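Local coordinates for putative retaining b-glycosidase (Saccharophagus degradans, PDB 5A95), which probably hydrolyses mixed-linkage beta-1,3-1,4-glucans as a family 5 glycoside hydrolase with a retaining mechanism, at residues P105-S110 / P334-T339; V71-T76 / K87-E92; W330-D333 / T339-N342. The protein carries 1 engineered substitution. One frame throughout, in Å; residues are numbered along the deposited sequence.

Interaction 1. Residues P105-S110 / P334-T339. With BGC (beta-D-glucopyranose), chain D; BGC (beta-D-glucopyranose), chain B.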
loop_
_atom_site.group_PDB
_atom_site.type_symbol
_atom_site.label_atom_id
_atom_site.label_comp_id
_atom_site.label_asym_id
_atom_site.label_seq_id
_atom_site.Cartn_x
_atom_site.Cartn_y
_atom_site.Cartn_z
ATOM N N PRO A 105 -5.163 22.906 -8.651
ATOM C CA PRO A 105 -4.098 22.000 -8.222
ATOM C C PRO A 105 -4.490 21.342 -6.911
ATOM O O PRO A 105 -4.218 21.878 -5.823
ATOM C CB PRO A 105 -2.895 22.931 -8.064
ATOM C CG PRO A 105 -3.485 24.228 -7.640
ATOM C CD PRO A 105 -4.835 24.320 -8.324
ATOM N N ILE A 106 -5.104 20.165 -7.009
ATOM C CA ILE A 106 -5.643 19.459 -5.864
ATOM C C ILE A 106 -4.528 18.725 -5.163
ATOM O O ILE A 106 -3.993 17.751 -5.676
ATOM C CB ILE A 106 -6.778 18.528 -6.298
ATOM C CG1 ILE A 106 -7.900 19.375 -6.915
ATOM C CG2 ILE A 106 -7.280 17.674 -5.132
ATOM C CD1 ILE A 106 -8.832 18.653 -7.851
ATOM N N HIS A 107 -4.130 19.229 -4.001
ATOM C CA HIS A 107 -3.025 18.639 -3.275
ATOM C C HIS A 107 -3.508 17.433 -2.472
ATOM O O HIS A 107 -4.486 17.535 -1.742
ATOM C CB HIS A 107 -2.392 19.648 -2.328
ATOM C CG HIS A 107 -1.572 20.681 -3.023
ATOM N ND1 HIS A 107 -2.040 21.446 -4.066
ATOM C CD2 HIS A 107 -0.293 21.075 -2.819
ATOM C CE1 HIS A 107 -1.091 22.286 -4.450
ATOM N NE2 HIS A 107 -0.017 22.074 -3.709
ATOM N N PRO A 108 -2.789 16.302 -2.532
ATOM C CA PRO A 108 -3.276 15.137 -1.784
ATOM C C PRO A 108 -3.471 15.388 -0.287
ATOM O O PRO A 108 -4.394 14.847 0.320
ATOM C CB PRO A 108 -2.176 14.081 -2.047
ATOM C CG PRO A 108 -1.708 14.404 -3.444
ATOM C CD PRO A 108 -1.714 15.936 -3.468
ATOM N N VAL A 109 -2.590 16.175 0.335
ATOM C CA VAL A 109 -2.736 16.412 1.780
ATOM C C VAL A 109 -4.060 17.130 2.068
ATOM O O VAL A 109 -4.654 16.935 3.116
ATOM C CB VAL A 109 -1.530 17.198 2.340
ATOM C CG1 VAL A 109 -1.497 18.623 1.826
ATOM C CG2 VAL A 109 -1.488 17.149 3.878
ATOM N N SER A 110 -4.484 17.986 1.154
ATOM C CA SER A 110 -5.732 18.766 1.267
ATOM C C SER A 110 -6.969 17.901 0.992
ATOM O O SER A 110 -7.991 18.035 1.677
ATOM C CB SER A 110 -5.657 19.947 0.299
ATOM O OG SER A 110 -6.738 20.816 0.498
ATOM N N PRO A 334 -1.761 35.512 -4.365
ATOM C CA PRO A 334 -0.762 36.462 -3.849
ATOM C C PRO A 334 0.287 35.849 -2.917
ATOM O O PRO A 334 1.233 36.529 -2.541
ATOM C CB PRO A 334 -1.618 37.488 -3.088
ATOM C CG PRO A 334 -2.764 36.693 -2.586
ATOM C CD PRO A 334 -3.035 35.635 -3.629
ATOM N N ASP A 335 0.110 34.595 -2.519
ATOM C CA ASP A 335 0.988 33.937 -1.554
ATOM C C ASP A 335 1.913 32.913 -2.179
ATOM O O ASP A 335 3.118 32.915 -1.925
ATOM C CB ASP A 335 0.173 33.265 -0.434
ATOM C CG ASP A 335 -0.756 34.214 0.244
ATOM O OD1 ASP A 335 -0.271 35.261 0.673
ATOM O OD2 ASP A 335 -1.960 33.932 0.349
ATOM N N TRP A 336 1.361 32.027 -3.002
ATOM C CA TRP A 336 2.122 31.006 -3.681
ATOM C C TRP A 336 2.828 31.618 -4.887
ATOM O O TRP A 336 2.235 32.398 -5.617
ATOM C CB TRP A 336 1.169 29.905 -4.140
ATOM C CG TRP A 336 0.674 29.035 -3.057
ATOM C CD1 TRP A 336 0.837 29.207 -1.701
ATOM C CD2 TRP A 336 -0.038 27.817 -3.228
ATOM N NE1 TRP A 336 0.260 28.143 -1.025
ATOM C CE2 TRP A 336 -0.300 27.289 -1.939
ATOM C CE3 TRP A 336 -0.502 27.122 -4.356
ATOM C CZ2 TRP A 336 -0.980 26.090 -1.749
ATOM C CZ3 TRP A 336 -1.173 25.905 -4.158
ATOM C CH2 TRP A 336 -1.405 25.411 -2.872
ATOM N N SER A 337 4.079 31.234 -5.091
ATOM C CA SER A 337 4.931 31.893 -6.072
ATOM C C SER A 337 5.364 30.945 -7.206
ATOM O O SER A 337 5.355 29.728 -7.046
ATOM C CB SER A 337 6.172 32.445 -5.376
ATOM O OG SER A 337 6.942 31.402 -4.827
ATOM N N PRO A 338 5.733 31.493 -8.374
ATOM C CA PRO A 338 5.666 32.918 -8.713
ATOM C C PRO A 338 4.224 33.415 -8.815
ATOM O O PRO A 338 3.390 32.774 -9.447
ATOM C CB PRO A 338 6.377 32.993 -10.067
ATOM C CG PRO A 338 6.220 31.621 -10.655
ATOM C CD PRO A 338 6.344 30.712 -9.462
ATOM N N THR A 339 3.935 34.559 -8.193
ATOM C CA THR A 339 2.589 35.096 -8.168
ATOM C C THR A 339 2.231 35.816 -9.468
ATOM O O THR A 339 3.116 36.357 -10.130
ATOM C CB THR A 339 2.438 36.151 -7.079
ATOM O OG1 THR A 339 3.287 37.245 -7.409
ATOM C CG2 THR A 339 2.792 35.617 -5.724
HETATM C C2 BGC D . 4.713 27.620 -4.394
HETATM C C3 BGC D . 4.690 27.460 -2.885
HETATM C C4 BGC D . 3.551 26.566 -2.449
HETATM C C5 BGC D . 3.570 25.246 -3.219
HETATM C C6 BGC D . 2.339 24.405 -3.005
HETATM C C1 BGC D . 4.783 26.225 -4.990
HETATM O O2 BGC D . 5.860 28.399 -4.724
HETATM O O3 BGC D . 4.510 28.754 -2.295
HETATM O O4 BGC D . 3.692 26.283 -1.060
HETATM O O5 BGC D . 3.626 25.505 -4.610
HETATM O O6 BGC D . 2.433 23.215 -3.782
HETATM C C2 BGC B . 5.483 30.704 -1.288
HETATM C C3 BGC B . 6.649 31.257 -0.495
HETATM C C4 BGC B . 6.922 30.381 0.705
HETATM C C5 BGC B . 7.158 28.955 0.249
HETATM C C6 BGC B . 7.389 28.009 1.422
HETATM C C1 BGC B . 5.689 29.256 -1.639
HETATM O O2 BGC B . 5.326 31.478 -2.485
HETATM O O3 BGC B . 6.316 32.563 -0.033
HETATM O O4 BGC B . 8.052 30.908 1.405
HETATM O O5 BGC B . 5.999 28.496 -0.454
HETATM O O6 BGC B . 6.209 27.968 2.246
#
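His107 and Trp336 meet in the glycan-binding cleft, at the C-terminal end of the parallel strands of the family 5 (beta/alpha)8 barrel. His107 follows strand 101-106 and is the N-cap residue of helix 108-114. Trp336 belongs to the loop after strand 326-329. Their side chains come from opposite directions. The CH2 corner of the indole lies 3.5 Å from His107 CE1. The ring planes are inclined at 50°, and the pair meets obliquely.

Both rings serve the sugar of chain D. The indole lies under it, with glucose C4 3.7 Å above the ring plane and offset toward the rim. C6 of the same sugar reaches over the benzo part, 3.9 Å from Trp336 CZ2. A flat aromatic platform of this kind is common in carbohydrate-binding clefts. Trp336 CG is turned anti to its carbonyl carbon (chi1 -74°), which carries the indole toward His107.

The imidazole is gripped at two edges. Its ND1 donates to Pro105 O at 2.8 Å, in the plane of the ring. On the other side NE2 and glucose O6 of chain D are hydrogen-bonded at 2.7 Å, nearly straight at 172°. The two bonds fix the rotation of the ring. His142 stacks on His107. Trp31 of the second subunit meets the His107 ring, and Trp32 of that subunit meets Trp336 edge-to-face.

With an alanine at Trp336 the chain D glucose would probably lose the face it rests on, and His107 CE1 the indole corner beside it.

Backbone carbonyls hold the sugars at the far end of the contact. Ser337 O accepts from O2 of the chain D glucose, and Asp335 O accepts from O2 of the chain B glucose at 2.7 Å.

Interaction 2. Residues V71-T76 / K87-E92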
loop_
_atom_site.group_PDB
_atom_site.type_symbol
_atom_site.label_atom_id
_atom_site.label_comp_id
_atom_site.label_asym_id
_atom_site.label_seq_id
_atom_site.Cartn_x
_atom_site.Cartn_y
_atom_site.Cartn_z
ATOM N N VAL A 71 -5.190 30.263 -16.122
ATOM C CA VAL A 71 -4.350 30.329 -14.946
ATOM C C VAL A 71 -4.640 29.166 -14.005
ATOM O O VAL A 71 -5.735 28.599 -14.008
ATOM C CB VAL A 71 -4.534 31.642 -14.154
ATOM C CG1 VAL A 71 -4.321 32.845 -15.048
ATOM C CG2 VAL A 71 -5.910 31.731 -13.516
ATOM N N ASN A 72 -3.630 28.838 -13.195
ATOM C CA ASN A 72 -3.810 28.142 -11.931
ATOM C C ASN A 72 -4.326 29.093 -10.882
ATOM O O ASN A 72 -3.917 30.262 -10.846
ATOM C CB ASN A 72 -2.454 27.628 -11.442
ATOM C CG ASN A 72 -1.967 26.436 -12.217
ATOM O OD1 ASN A 72 -2.290 25.312 -11.854
ATOM N ND2 ASN A 72 -1.232 26.665 -13.299
ATOM N N ILE A 73 -5.148 28.569 -9.982
ATOM C CA ILE A 73 -5.382 29.178 -8.688
ATOM C C ILE A 73 -4.821 28.209 -7.661
ATOM O O ILE A 73 -4.358 27.109 -8.014
ATOM C CB ILE A 73 -6.864 29.493 -8.445
ATOM C CG1 ILE A 73 -7.727 28.232 -8.544
ATOM C CG2 ILE A 73 -7.337 30.585 -9.409
ATOM C CD1 ILE A 73 -9.183 28.449 -8.170
ATOM N N ALA A 74 -4.784 28.624 -6.403
ATOM C CA ALA A 74 -4.273 27.756 -5.350
ATOM C C ALA A 74 -5.232 26.595 -5.046
ATOM O O ALA A 74 -6.383 26.570 -5.478
ATOM C CB ALA A 74 -3.970 28.555 -4.070
ATOM N N ASP A 75 -4.738 25.637 -4.257
ATOM C CA ASP A 75 -5.573 24.552 -3.760
ATOM C C ASP A 75 -6.817 25.101 -3.040
ATOM O O ASP A 75 -6.753 26.094 -2.318
ATOM C CB ASP A 75 -4.754 23.679 -2.796
ATOM C CG ASP A 75 -5.560 22.591 -2.157
ATOM O OD1 ASP A 75 -6.120 22.844 -1.069
ATOM O OD2 ASP A 75 -5.585 21.457 -2.696
ATOM N N THR A 76 -7.931 24.407 -3.225
ATOM C CA THR A 76 -9.214 24.808 -2.669
ATOM C C THR A 76 -9.132 25.002 -1.164
ATOM O O THR A 76 -9.670 25.959 -0.635
ATOM C CB THR A 76 -10.268 23.726 -3.017
ATOM O OG1 THR A 76 -10.390 23.612 -4.442
ATOM C CG2 THR A 76 -11.615 24.033 -2.418
ATOM N N LYS A 87 -16.855 32.739 -5.648
ATOM C CA LYS A 87 -17.226 32.982 -7.027
ATOM C C LYS A 87 -16.510 34.176 -7.618
ATOM O O LYS A 87 -16.165 34.163 -8.798
ATOM C CB LYS A 87 -18.740 33.141 -7.149
ATOM C CG LYS A 87 -19.158 33.266 -8.598
ATOM C CD LYS A 87 -20.645 33.166 -8.820
ATOM C CE LYS A 87 -20.933 33.224 -10.303
ATOM N NZ LYS A 87 -22.361 33.054 -10.594
ATOM N N SER A 88 -16.301 35.220 -6.812
ATOM C CA SER A 88 -15.718 36.473 -7.301
ATOM C C SER A 88 -14.330 36.251 -7.906
ATOM O O SER A 88 -13.909 37.004 -8.783
ATOM C CB SER A 88 -15.625 37.507 -6.180
ATOM O OG SER A 88 -14.785 37.061 -5.124
ATOM N N LEU A 89 -13.616 35.220 -7.440
ATOM C CA LEU A 89 -12.313 34.886 -8.005
ATOM C C LEU A 89 -12.457 34.444 -9.481
ATOM O O LEU A 89 -11.704 34.890 -10.359
ATOM C CB LEU A 89 -11.680 33.768 -7.176
ATOM C CG LEU A 89 -10.365 33.175 -7.675
ATOM C CD1 LEU A 89 -9.327 34.251 -7.914
ATOM C CD2 LEU A 89 -9.897 32.093 -6.703
ATOM N N PHE A 90 -13.422 33.562 -9.751
ATOM C CA PHE A 90 -13.649 33.079 -11.117
ATOM C C PHE A 90 -14.147 34.212 -12.007
ATOM O O PHE A 90 -13.733 34.331 -13.171
ATOM C CB PHE A 90 -14.648 31.918 -11.132
ATOM C CG PHE A 90 -14.070 30.589 -10.678
ATOM C CD1 PHE A 90 -13.220 30.495 -9.589
ATOM C CD2 PHE A 90 -14.445 29.445 -11.327
ATOM C CE1 PHE A 90 -12.699 29.256 -9.180
ATOM C CE2 PHE A 90 -13.946 28.209 -10.929
ATOM C CZ PHE A 90 -13.092 28.117 -9.853
ATOM N N GLU A 91 -15.038 35.041 -11.461
ATOM C CA GLU A 91 -15.585 36.171 -12.220
ATOM C C GLU A 91 -14.485 37.161 -12.620
ATOM O O GLU A 91 -14.455 37.641 -13.759
ATOM C CB GLU A 91 -16.636 36.914 -11.395
ATOM C CG GLU A 91 -17.885 36.094 -11.147
ATOM C CD GLU A 91 -18.886 36.805 -10.243
ATOM O OE1 GLU A 91 -18.597 37.071 -9.043
ATOM O OE2 GLU A 91 -19.972 37.080 -10.743
ATOM N N GLU A 92 -13.584 37.465 -11.689
ATOM C CA GLU A 92 -12.485 38.382 -11.995
ATOM C C GLU A 92 -11.667 37.833 -13.172
ATOM O O GLU A 92 -11.323 38.531 -14.116
ATOM C CB GLU A 92 -11.600 38.541 -10.778
ATOM C CG GLU A 92 -10.276 39.252 -11.046
ATOM C CD GLU A 92 -10.400 40.723 -11.410
ATOM O OE1 GLU A 92 -11.504 41.308 -11.287
ATOM O OE2 GLU A 92 -9.365 41.306 -11.762
#
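Ile73 meets Leu89 and Phe90 where the chain at the C-terminal side of strand 65-72 faces helix 87-96. That helix lies on the crossover that leads to the neighbouring parallel strand 101-106. The contact therefore belongs to a beta-alpha-beta unit of the (beta/alpha)8 barrel.

The apolar contacts come first. Ile73 CD1 lies 3.7 Å from Phe90 CE1. The same methyl is 4.0 Å from Leu89 CD2. The Ile73 CG2 branch also reaches Leu89 CD2, so that one leucine methyl touches both branches of the isoleucine. Ile73 CG1 stands between its backbone N and carbonyl carbon (chi1 58°), and the extended chi2 then sends CD1 out to the helix. Leu89 CG is anti to its backbone N (chi1 174°), which extends its chain from the helix toward Ile73. Phe90 starts off to the flank of the contact, and its ring brings CE1 back to the methyl. Ile73 and Leu89 cross obliquely, whereas Ile73 and Phe90 cross at about a right angle. The backbones stay well apart, with Ile73 CA and Leu89 CA separated by 9.0 Å.

Other apolar groups close in around the three side chains, which are all buried. Leu79 of helix 76-81 touches Ile73 and Leu89. Ile102 of strand 101-106 lies against Ile73 and Phe90, and Trp129 meets the Phe90 ring edge-to-face.

No hydrogen bond joins the two segments.

The chemistry is purely that of hydrocarbon against hydrocarbon. Residues 71-76 and the helix are held together by buried surface and by the fit of methyl branches and ring, with no directional bond to set their spacing.

Interaction 3. Residues W330-D333 / T339-N342. With BGC (beta-D-glucopyranose), chain C.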
loop_
_atom_site.group_PDB
_atom_site.type_symbol
_atom_site.label_atom_id
_atom_site.label_comp_id
_atom_site.label_asym_id
_atom_site.label_seq_id
_atom_site.Cartn_x
_atom_site.Cartn_y
_atom_site.Cartn_z
ATOM N N TRP A 330 1.194 29.741 -13.811
ATOM C CA TRP A 330 1.306 29.513 -12.367
ATOM C C TRP A 330 1.849 30.803 -11.731
ATOM O O TRP A 330 2.930 31.223 -12.111
ATOM C CB TRP A 330 2.274 28.321 -12.084
ATOM C CG TRP A 330 2.441 28.014 -10.619
ATOM C CD1 TRP A 330 3.279 28.642 -9.746
ATOM C CD2 TRP A 330 1.677 27.091 -9.845
ATOM N NE1 TRP A 330 3.128 28.120 -8.483
ATOM C CE2 TRP A 330 2.141 27.171 -8.513
ATOM C CE3 TRP A 330 0.655 26.187 -10.153
ATOM C CZ2 TRP A 330 1.604 26.394 -7.483
ATOM C CZ3 TRP A 330 0.122 25.421 -9.146
ATOM C CH2 TRP A 330 0.610 25.508 -7.818
ATOM N N VAL A 331 1.159 31.418 -10.759
ATOM C CA VAL A 331 -0.151 31.025 -10.211
ATOM C C VAL A 331 -0.914 32.302 -9.833
ATOM O O VAL A 331 -0.299 33.280 -9.393
ATOM C CB VAL A 331 0.020 30.098 -8.979
ATOM C CG1 VAL A 331 0.893 30.737 -7.922
ATOM C CG2 VAL A 331 -1.321 29.671 -8.397
ATOM N N PHE A 332 -2.232 32.294 -10.007
ATOM C CA PHE A 332 -3.070 33.438 -9.690
ATOM C C PHE A 332 -3.431 33.368 -8.208
ATOM O O PHE A 332 -4.505 32.949 -7.829
ATOM C CB PHE A 332 -4.298 33.453 -10.589
ATOM C CG PHE A 332 -5.024 34.762 -10.579
ATOM C CD1 PHE A 332 -4.621 35.780 -11.434
ATOM C CD2 PHE A 332 -6.124 34.978 -9.762
ATOM C CE1 PHE A 332 -5.300 36.983 -11.462
ATOM C CE2 PHE A 332 -6.807 36.190 -9.797
ATOM C CZ PHE A 332 -6.376 37.190 -10.634
ATOM N N ASP A 333 -2.468 33.802 -7.402
ATOM C CA ASP A 333 -2.511 33.783 -5.954
ATOM C C ASP A 333 -1.492 34.795 -5.483
ATOM O O ASP A 333 -0.447 34.929 -6.119
ATOM C CB ASP A 333 -2.103 32.386 -5.442
ATOM C CG ASP A 333 -2.406 32.205 -3.984
ATOM O OD1 ASP A 333 -3.595 32.008 -3.658
ATOM O OD2 ASP A 333 -1.474 32.305 -3.139
ATOM N N THR A 339 3.935 34.559 -8.193
ATOM C CA THR A 339 2.589 35.096 -8.168
ATOM C C THR A 339 2.231 35.816 -9.468
ATOM O O THR A 339 3.116 36.357 -10.130
ATOM C CB THR A 339 2.438 36.151 -7.079
ATOM O OG1 THR A 339 3.287 37.245 -7.409
ATOM C CG2 THR A 339 2.792 35.617 -5.724
ATOM N N MET A 340 0.927 35.878 -9.773
ATOM C CA MET A 340 0.394 36.765 -10.805
ATOM C C MET A 340 -0.173 38.049 -10.259
ATOM O O MET A 340 -0.425 38.978 -11.020
ATOM C CB MET A 340 -0.697 36.081 -11.627
ATOM C CG MET A 340 -0.181 34.882 -12.401
ATOM S SD MET A 340 -1.434 34.096 -13.419
ATOM C CE MET A 340 -1.572 35.324 -14.709
ATOM N N ILE A 341 -0.410 38.067 -8.955
ATOM C CA ILE A 341 -1.044 39.193 -8.285
ATOM C C ILE A 341 -0.349 39.450 -6.963
ATOM O O ILE A 341 0.202 38.530 -6.350
ATOM C CB ILE A 341 -2.560 38.964 -8.066
ATOM C CG1 ILE A 341 -2.812 37.637 -7.317
ATOM C CG2 ILE A 341 -3.309 39.064 -9.388
ATOM C CD1 ILE A 341 -4.277 37.376 -7.005
ATOM N N ASN A 342 -0.389 40.699 -6.505
ATOM C CA ASN A 342 0.280 41.079 -5.265
ATOM C C ASN A 342 -0.655 41.067 -4.070
ATOM O O ASN A 342 -0.194 41.109 -2.923
ATOM C CB ASN A 342 0.872 42.486 -5.389
ATOM C CG ASN A 342 1.853 42.611 -6.536
ATOM O OD1 ASN A 342 2.520 41.658 -6.917
ATOM N ND2 ASN A 342 1.999 43.827 -7.032
HETATM C C2 BGC C . 5.256 23.020 -8.266
HETATM C C3 BGC C . 4.435 24.115 -7.587
HETATM C C4 BGC C . 5.381 25.185 -7.028
HETATM C C5 BGC C . 6.286 25.698 -8.131
HETATM C C6 BGC C . 7.229 26.777 -7.655
HETATM C C1 BGC C . 6.378 23.543 -9.159
HETATM O O1 BGC C . 7.394 22.596 -9.373
HETATM O O2 BGC C . 4.356 22.113 -9.004
HETATM O O3 BGC C . 3.583 23.471 -6.588
HETATM O O4 BGC C . 4.746 26.311 -6.403
HETATM O O5 BGC C . 7.084 24.594 -8.545
HETATM O O6 BGC C . 8.127 26.997 -8.744
#
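Val331, Phe332 and Asp333 pack against Thr339, Met340 and Ile341, two legs of the loop that follows strand 326-329 at the mouth of the barrel. Trp330 begins the first leg and faces the glycan. One face of its ring is covered by its neighbour Val331 CB. C3 of the chain C glucose lies over the opposite face, 3.6 Å above the plane and offset toward the rim. The peptide between Trp330 and Val331 is cis, and Trp330 NE1 donates to Ser337 O.

Val331 joins the legs by its backbone. Met340 N donates to Val331 O at 2.9 Å, with a bent N-H angle of 135°. Val331 O also receives a weak bond from Asp333 N. This closes an inverse gamma turn with Phe332 at its centre.

Phe332, with CG anti to the backbone N (chi1 -165°), lays its ring across both Met340 and Ile341. Ile341 CD1 sits over one face in a CH-pi contact, 4.1 Å from the ring centroid. Ile341 CG2 lies above the same side, out toward the rim, 3.5 Å from Phe332 CE1. Met340 SD lies at the edge, 5.5 Å from the centroid, as a Met-aromatic contact. Leu89 and Leu93 of helix 87-96 also touch the ring.

The Asp333 side chain leaves the backbone pointing away from 339-342. Its carboxylate makes a salt bridge with Lys78 and accepts from the backbone N atoms of Asp335 and Trp336. Asp333 O lies 3.3 Å from both CB and CG2 of Thr339. Ile341 CG1 packs 3.6 Å from Asp333 C.

The chemistry is mixed. One backbone bond sets the pairing, and apolar contacts around Phe332 do the rest. Asp333 O is buried with no hydrogen-bond partner, which is likely to carry some energetic cost.

How the interactions relate
Followed from the N terminus, interaction 2 comes first. It closes a short loop between strand 65-72 and helix 87-96, in series before the other two. Interaction 1 then opens at the end of strand 101-106 and spans most of the barrel before it closes on 334-339. Interaction 3 closes a tight loop, 330-342, whose tip, 334-338, belongs to interaction 1. Interactions 1 and 3 therefore cross, and they share Thr339. Side-chain and backbone bonds join the contacts. Asp75 of interaction 2 probably bonds Ser110 and His107 of interaction 1, and Asn72 O probably holds Phe332 N of interaction 3. Strands 65-72 and 101-106 are thus tied to the last barrel loop.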